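PDB 2GA8: ATP-dependent kinase YFH7 from Saccharomyces cerevisiae, which acts as an ATP-dependent kinase with a P-loop nucleotide-binding fold and could be involved in assembly of the endoplasmic reticulum membrane. Local coordinates for residues Ala126-Ala138 / Pro235-Pro249. Sequence-based numbering, arbitrary orientation.
Sequences ARGGTANAIRIAA and PDIFVPGFNHALKDP
Ile134 and Ile237 both set CG1 beside the backbone N, with chi1 of -67° and -60°. Their CG2 methyls therefore stand anti to N and meet at 3.9 Å, the two side chains lying alongside each other and pointing the same way. Ile136 does likewise, and its CG2 rests 3.7 Å from Pro235 CG. On the other face of the sheet, Arg135 CB touches Phe238 CB. The Phe238 ring turns its edge to Arg135 O and to the methyl of Ala137. A bound mercury(II) ion lies about 4 Å from the Phe238 side chain. Arg135 and Phe238 are a hydrogen-bonded antiparallel pair: Arg135 N gives to Phe238 O at 2.9 Å, and Phe238 N returns a nearly straight bond to Arg135 O at 2.7 Å. Ala137 N to Asp236 O, 3.1 Å, continues the ladder. Strands 134-136 and 237-243 are neighbours inside a mixed sheet, between strands 123-125 and 248-256. It is separate from the parallel sheet whose strand 25-30 leads into the probable P-loop. Helix 192-206 packs on the isoleucine face through Leu198 and Ile201. The ladder stops at Pro240, which has no N-H to give; its CD sits 3.3 Å from Ala133 O. Further along, Pro249 packs its CG against Ala131 CB at 3.7 Å. The Asn132 side chain crosses that of Pro249 at a slant, with ND2 against CB and CG, while its hydrogen bonds go to Gly163 O and His165 O.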
loop_
_atom_site.group_PDB
_atom_site.type_symbol
_atom_site.label_atom_id
_atom_site.label_comp_id
_atom_site.label_asym_id
_atom_site.label_seq_id
_atom_site.Cartn_x
_atom_site.Cartn_y
_atom_site.Cartn_z
ATOM N N ALA A 126 8.301 -7.242 -10.293
ATOM C CA ALA A 126 8.854 -8.344 -9.524
ATOM C C ALA A 126 8.220 -9.647 -10.006
ATOM O O ALA A 126 7.869 -9.766 -11.177
ATOM C CB ALA A 126 8.608 -8.135 -8.036
ATOM N N ARG A 127 8.040 -10.613 -9.115
ATOM C CA ARG A 127 7.502 -11.898 -9.546
ATOM C C ARG A 127 6.095 -11.892 -10.132
ATOM O O ARG A 127 5.709 -12.842 -10.802
ATOM C CB ARG A 127 7.609 -12.924 -8.413
ATOM C CG ARG A 127 6.589 -12.823 -7.292
ATOM C CD ARG A 127 6.914 -13.902 -6.260
ATOM N NE ARG A 127 5.729 -14.491 -5.643
ATOM C CZ ARG A 127 5.236 -14.133 -4.463
ATOM N NH1 ARG A 127 5.820 -13.172 -3.754
ATOM N NH2 ARG A 127 4.165 -14.750 -3.983
ATOM N N GLY A 128 5.341 -10.822 -9.900
ATOM C CA GLY A 128 3.992 -10.739 -10.431
ATOM C C GLY A 128 3.950 -10.216 -11.859
ATOM O O GLY A 128 2.915 -10.269 -12.522
ATOM N N GLY A 129 5.075 -9.701 -12.340
ATOM C CA GLY A 129 5.111 -9.193 -13.699
ATOM C C GLY A 129 4.513 -7.807 -13.834
ATOM O O GLY A 129 4.319 -7.104 -12.844
ATOM N N THR A 130 4.195 -7.419 -15.065
ATOM C CA THR A 130 3.651 -6.090 -15.323
ATOM C C THR A 130 2.341 -5.748 -14.624
ATOM O O THR A 130 2.052 -4.573 -14.398
ATOM C CB THR A 130 3.468 -5.852 -16.835
ATOM O OG1 THR A 130 2.549 -6.812 -17.361
ATOM C CG2 THR A 130 4.799 -5.980 -17.551
ATOM N N ALA A 131 1.552 -6.761 -14.277
ATOM C CA ALA A 131 0.268 -6.525 -13.619
ATOM C C ALA A 131 0.402 -5.820 -12.269
ATOM O O ALA A 131 -0.515 -5.127 -11.836
ATOM C CB ALA A 131 -0.482 -7.841 -13.446
ATOM N N ASN A 132 1.536 -6.003 -11.598
ATOM C CA ASN A 132 1.752 -5.363 -10.301
ATOM C C ASN A 132 2.875 -4.338 -10.386
ATOM O O ASN A 132 3.477 -3.975 -9.377
ATOM C CB ASN A 132 2.116 -6.412 -9.245
ATOM C CG ASN A 132 1.099 -7.532 -9.164
ATOM O OD1 ASN A 132 1.437 -8.702 -9.324
ATOM N ND2 ASN A 132 -0.152 -7.179 -8.908
ATOM N N ALA A 133 3.157 -3.871 -11.595
ATOM C CA ALA A 133 4.228 -2.907 -11.794
ATOM C C ALA A 133 4.017 -1.577 -11.081
ATOM O O ALA A 133 2.891 -1.089 -10.952
ATOM C CB ALA A 133 4.429 -2.651 -13.296
ATOM N N ILE A 134 5.126 -1.016 -10.609
ATOM C CA ILE A 134 5.154 0.295 -9.968
ATOM C C ILE A 134 5.759 1.154 -11.074
ATOM O O ILE A 134 6.704 0.724 -11.735
ATOM C CB ILE A 134 6.104 0.315 -8.751
ATOM C CG1 ILE A 134 5.545 -0.578 -7.641
ATOM C CG2 ILE A 134 6.304 1.753 -8.263
ATOM C CD1 ILE A 134 6.559 -0.907 -6.558
ATOM N N ARG A 135 5.215 2.346 -11.295
ATOM C CA ARG A 135 5.736 3.216 -12.344
ATOM C C ARG A 135 6.214 4.539 -11.779
ATOM O O ARG A 135 5.536 5.159 -10.962
ATOM C CB ARG A 135 4.672 3.452 -13.418
ATOM C CG ARG A 135 4.324 2.193 -14.200
ATOM C CD ARG A 135 3.443 2.498 -15.402
ATOM N NE ARG A 135 3.255 1.313 -16.236
ATOM C CZ ARG A 135 2.615 0.217 -15.844
ATOM N NH1 ARG A 135 2.091 0.150 -14.626
ATOM N NH2 ARG A 135 2.509 -0.819 -16.665
ATOM N N ILE A 136 7.396 4.959 -12.214
ATOM C CA ILE A 136 7.983 6.206 -11.749
ATOM C C ILE A 136 8.207 7.135 -12.939
ATOM O O ILE A 136 8.821 6.744 -13.933
ATOM C CB ILE A 136 9.324 5.937 -11.046
ATOM C CG1 ILE A 136 9.138 4.851 -9.980
ATOM C CG2 ILE A 136 9.843 7.218 -10.399
ATOM C CD1 ILE A 136 10.423 4.398 -9.341
ATOM N N ALA A 137 7.706 8.362 -12.839
ATOM C CA ALA A 137 7.850 9.332 -13.918
ATOM C C ALA A 137 9.025 10.280 -13.678
ATOM O O ALA A 137 10.033 9.896 -13.086
ATOM C CB ALA A 137 6.560 10.124 -14.075
ATOM N N ALA A 138 8.891 11.516 -14.148
ATOM C CA ALA A 138 9.937 12.523 -13.987
ATOM C C ALA A 138 9.406 13.739 -13.237
ATOM O O ALA A 138 8.553 14.470 -13.745
ATOM C CB ALA A 138 10.473 12.942 -15.351
ATOM N N PRO A 235 9.715 12.496 -7.685
ATOM C CA PRO A 235 8.930 12.147 -8.871
ATOM C C PRO A 235 7.574 11.551 -8.532
ATOM O O PRO A 235 7.322 11.179 -7.389
ATOM C CB PRO A 235 9.821 11.136 -9.570
ATOM C CG PRO A 235 10.341 10.341 -8.394
ATOM C CD PRO A 235 10.688 11.433 -7.372
ATOM N N ASP A 236 6.701 11.471 -9.531
ATOM C CA ASP A 236 5.388 10.874 -9.333
ATOM C C ASP A 236 5.586 9.365 -9.311
ATOM O O ASP A 236 6.318 8.819 -10.134
ATOM C CB ASP A 236 4.432 11.227 -10.481
ATOM C CG ASP A 236 3.935 12.661 -10.419
ATOM O OD1 ASP A 236 4.110 13.315 -9.373
ATOM O OD2 ASP A 236 3.351 13.127 -11.422
ATOM N N ILE A 237 4.939 8.700 -8.364
ATOM C CA ILE A 237 5.032 7.250 -8.250
ATOM C C ILE A 237 3.626 6.709 -8.441
ATOM O O ILE A 237 2.715 7.081 -7.704
ATOM C CB ILE A 237 5.546 6.831 -6.862
ATOM C CG1 ILE A 237 6.932 7.427 -6.626
ATOM C CG2 ILE A 237 5.596 5.306 -6.761
ATOM C CD1 ILE A 237 7.419 7.289 -5.197
ATOM N N PHE A 238 3.452 5.845 -9.435
ATOM C CA PHE A 238 2.152 5.254 -9.726
ATOM C C PHE A 238 2.091 3.817 -9.239
ATOM O O PHE A 238 2.954 3.007 -9.560
ATOM C CB PHE A 238 1.888 5.308 -11.228
ATOM C CG PHE A 238 1.744 6.702 -11.749
ATOM C CD1 PHE A 238 0.524 7.359 -11.671
ATOM C CD2 PHE A 238 2.847 7.384 -12.258
ATOM C CE1 PHE A 238 0.401 8.682 -12.091
ATOM C CE2 PHE A 238 2.732 8.707 -12.681
ATOM C CZ PHE A 238 1.511 9.355 -12.596
ATOM N N VAL A 239 1.062 3.510 -8.462
ATOM C CA VAL A 239 0.916 2.170 -7.924
ATOM C C VAL A 239 -0.360 1.513 -8.431
ATOM O O VAL A 239 -1.388 2.172 -8.615
ATOM C CB VAL A 239 0.934 2.190 -6.372
ATOM C CG1 VAL A 239 2.216 2.858 -5.881
ATOM C CG2 VAL A 239 -0.265 2.930 -5.838
ATOM N N PRO A 240 -0.305 0.196 -8.672
ATOM C CA PRO A 240 -1.466 -0.546 -9.166
ATOM C C PRO A 240 -2.637 -0.583 -8.195
ATOM O O PRO A 240 -2.477 -0.394 -6.987
ATOM C CB PRO A 240 -0.894 -1.933 -9.437
ATOM C CG PRO A 240 0.156 -2.063 -8.366
ATOM C CD PRO A 240 0.831 -0.708 -8.425
ATOM N N GLY A 241 -3.819 -0.833 -8.747
ATOM C CA GLY A 241 -5.023 -0.927 -7.949
ATOM C C GLY A 241 -5.676 -2.241 -8.324
ATOM O O GLY A 241 -5.189 -2.937 -9.211
ATOM N N PHE A 242 -6.765 -2.598 -7.658
ATOM C CA PHE A 242 -7.436 -3.844 -7.984
ATOM C C PHE A 242 -8.812 -3.562 -8.569
ATOM O O PHE A 242 -9.611 -2.836 -7.976
ATOM C CB PHE A 242 -7.584 -4.721 -6.739
ATOM C CG PHE A 242 -7.942 -6.148 -7.050
ATOM C CD1 PHE A 242 -6.966 -7.046 -7.474
ATOM C CD2 PHE A 242 -9.256 -6.588 -6.946
ATOM C CE1 PHE A 242 -7.292 -8.363 -7.789
ATOM C CE2 PHE A 242 -9.594 -7.906 -7.261
ATOM C CZ PHE A 242 -8.609 -8.794 -7.684
ATOM N N ASN A 243 -9.078 -4.130 -9.739
ATOM C CA ASN A 243 -10.365 -3.956 -10.399
ATOM C C ASN A 243 -11.256 -5.130 -10.002
ATOM O O ASN A 243 -11.094 -6.243 -10.502
ATOM C CB ASN A 243 -10.181 -3.925 -11.918
ATOM C CG ASN A 243 -11.452 -3.543 -12.655
ATOM O OD1 ASN A 243 -12.471 -4.229 -12.563
ATOM N ND2 ASN A 243 -11.396 -2.439 -13.391
ATOM N N HIS A 244 -12.187 -4.873 -9.090
ATOM C CA HIS A 244 -13.097 -5.898 -8.597
ATOM C C HIS A 244 -13.980 -6.501 -9.685
ATOM O O HIS A 244 -14.535 -7.586 -9.511
ATOM C CB HIS A 244 -13.964 -5.312 -7.481
ATOM C CG HIS A 244 -13.174 -4.830 -6.305
ATOM N ND1 HIS A 244 -12.517 -5.687 -5.449
ATOM C CD2 HIS A 244 -12.906 -3.579 -5.863
ATOM C CE1 HIS A 244 -11.878 -4.984 -4.531
ATOM N NE2 HIS A 244 -12.097 -3.702 -4.760
ATOM N N ALA A 245 -14.101 -5.800 -10.807
ATOM C CA ALA A 245 -14.914 -6.281 -11.916
ATOM C C ALA A 245 -14.134 -7.287 -12.758
ATOM O O ALA A 245 -14.640 -8.360 -13.085
ATOM C CB ALA A 245 -15.363 -5.109 -12.782
ATOM N N LEU A 246 -12.900 -6.932 -13.105
ATOM C CA LEU A 246 -12.049 -7.802 -13.913
ATOM C C LEU A 246 -11.370 -8.876 -13.072
ATOM O O LEU A 246 -10.735 -9.783 -13.608
ATOM C CB LEU A 246 -10.983 -6.975 -14.637
ATOM C CG LEU A 246 -11.482 -5.890 -15.594
ATOM C CD1 LEU A 246 -10.289 -5.201 -16.238
ATOM C CD2 LEU A 246 -12.380 -6.504 -16.656
ATOM N N LYS A 247 -11.504 -8.764 -11.753
ATOM C CA LYS A 247 -10.907 -9.726 -10.833
ATOM C C LYS A 247 -9.384 -9.745 -10.963
ATOM O O LYS A 247 -8.751 -10.780 -10.753
ATOM C CB LYS A 247 -11.455 -11.130 -11.111
ATOM C CG LYS A 247 -12.973 -11.219 -11.144
ATOM C CD LYS A 247 -13.586 -10.897 -9.792
ATOM C CE LYS A 247 -15.105 -10.948 -9.859
ATOM N NZ LYS A 247 -15.598 -12.283 -10.300
ATOM N N ASP A 248 -8.800 -8.602 -11.309
ATOM C CA ASP A 248 -7.354 -8.505 -11.466
ATOM C C ASP A 248 -6.807 -7.110 -11.198
ATOM O O ASP A 248 -7.540 -6.120 -11.219
ATOM C CB ASP A 248 -6.933 -8.930 -12.878
ATOM C CG ASP A 248 -6.701 -10.425 -12.999
ATOM O OD1 ASP A 248 -6.054 -11.005 -12.100
ATOM O OD2 ASP A 248 -7.149 -11.020 -14.001
ATOM N N PRO A 249 -5.495 -7.016 -10.942
ATOM C CA PRO A 249 -4.861 -5.724 -10.676
ATOM C C PRO A 249 -4.823 -4.873 -11.943
ATOM O O PRO A 249 -4.715 -5.402 -13.051
ATOM C CB PRO A 249 -3.470 -6.118 -10.187
ATOM C CG PRO A 249 -3.206 -7.390 -10.923
ATOM C CD PRO A 249 -4.522 -8.115 -10.808
#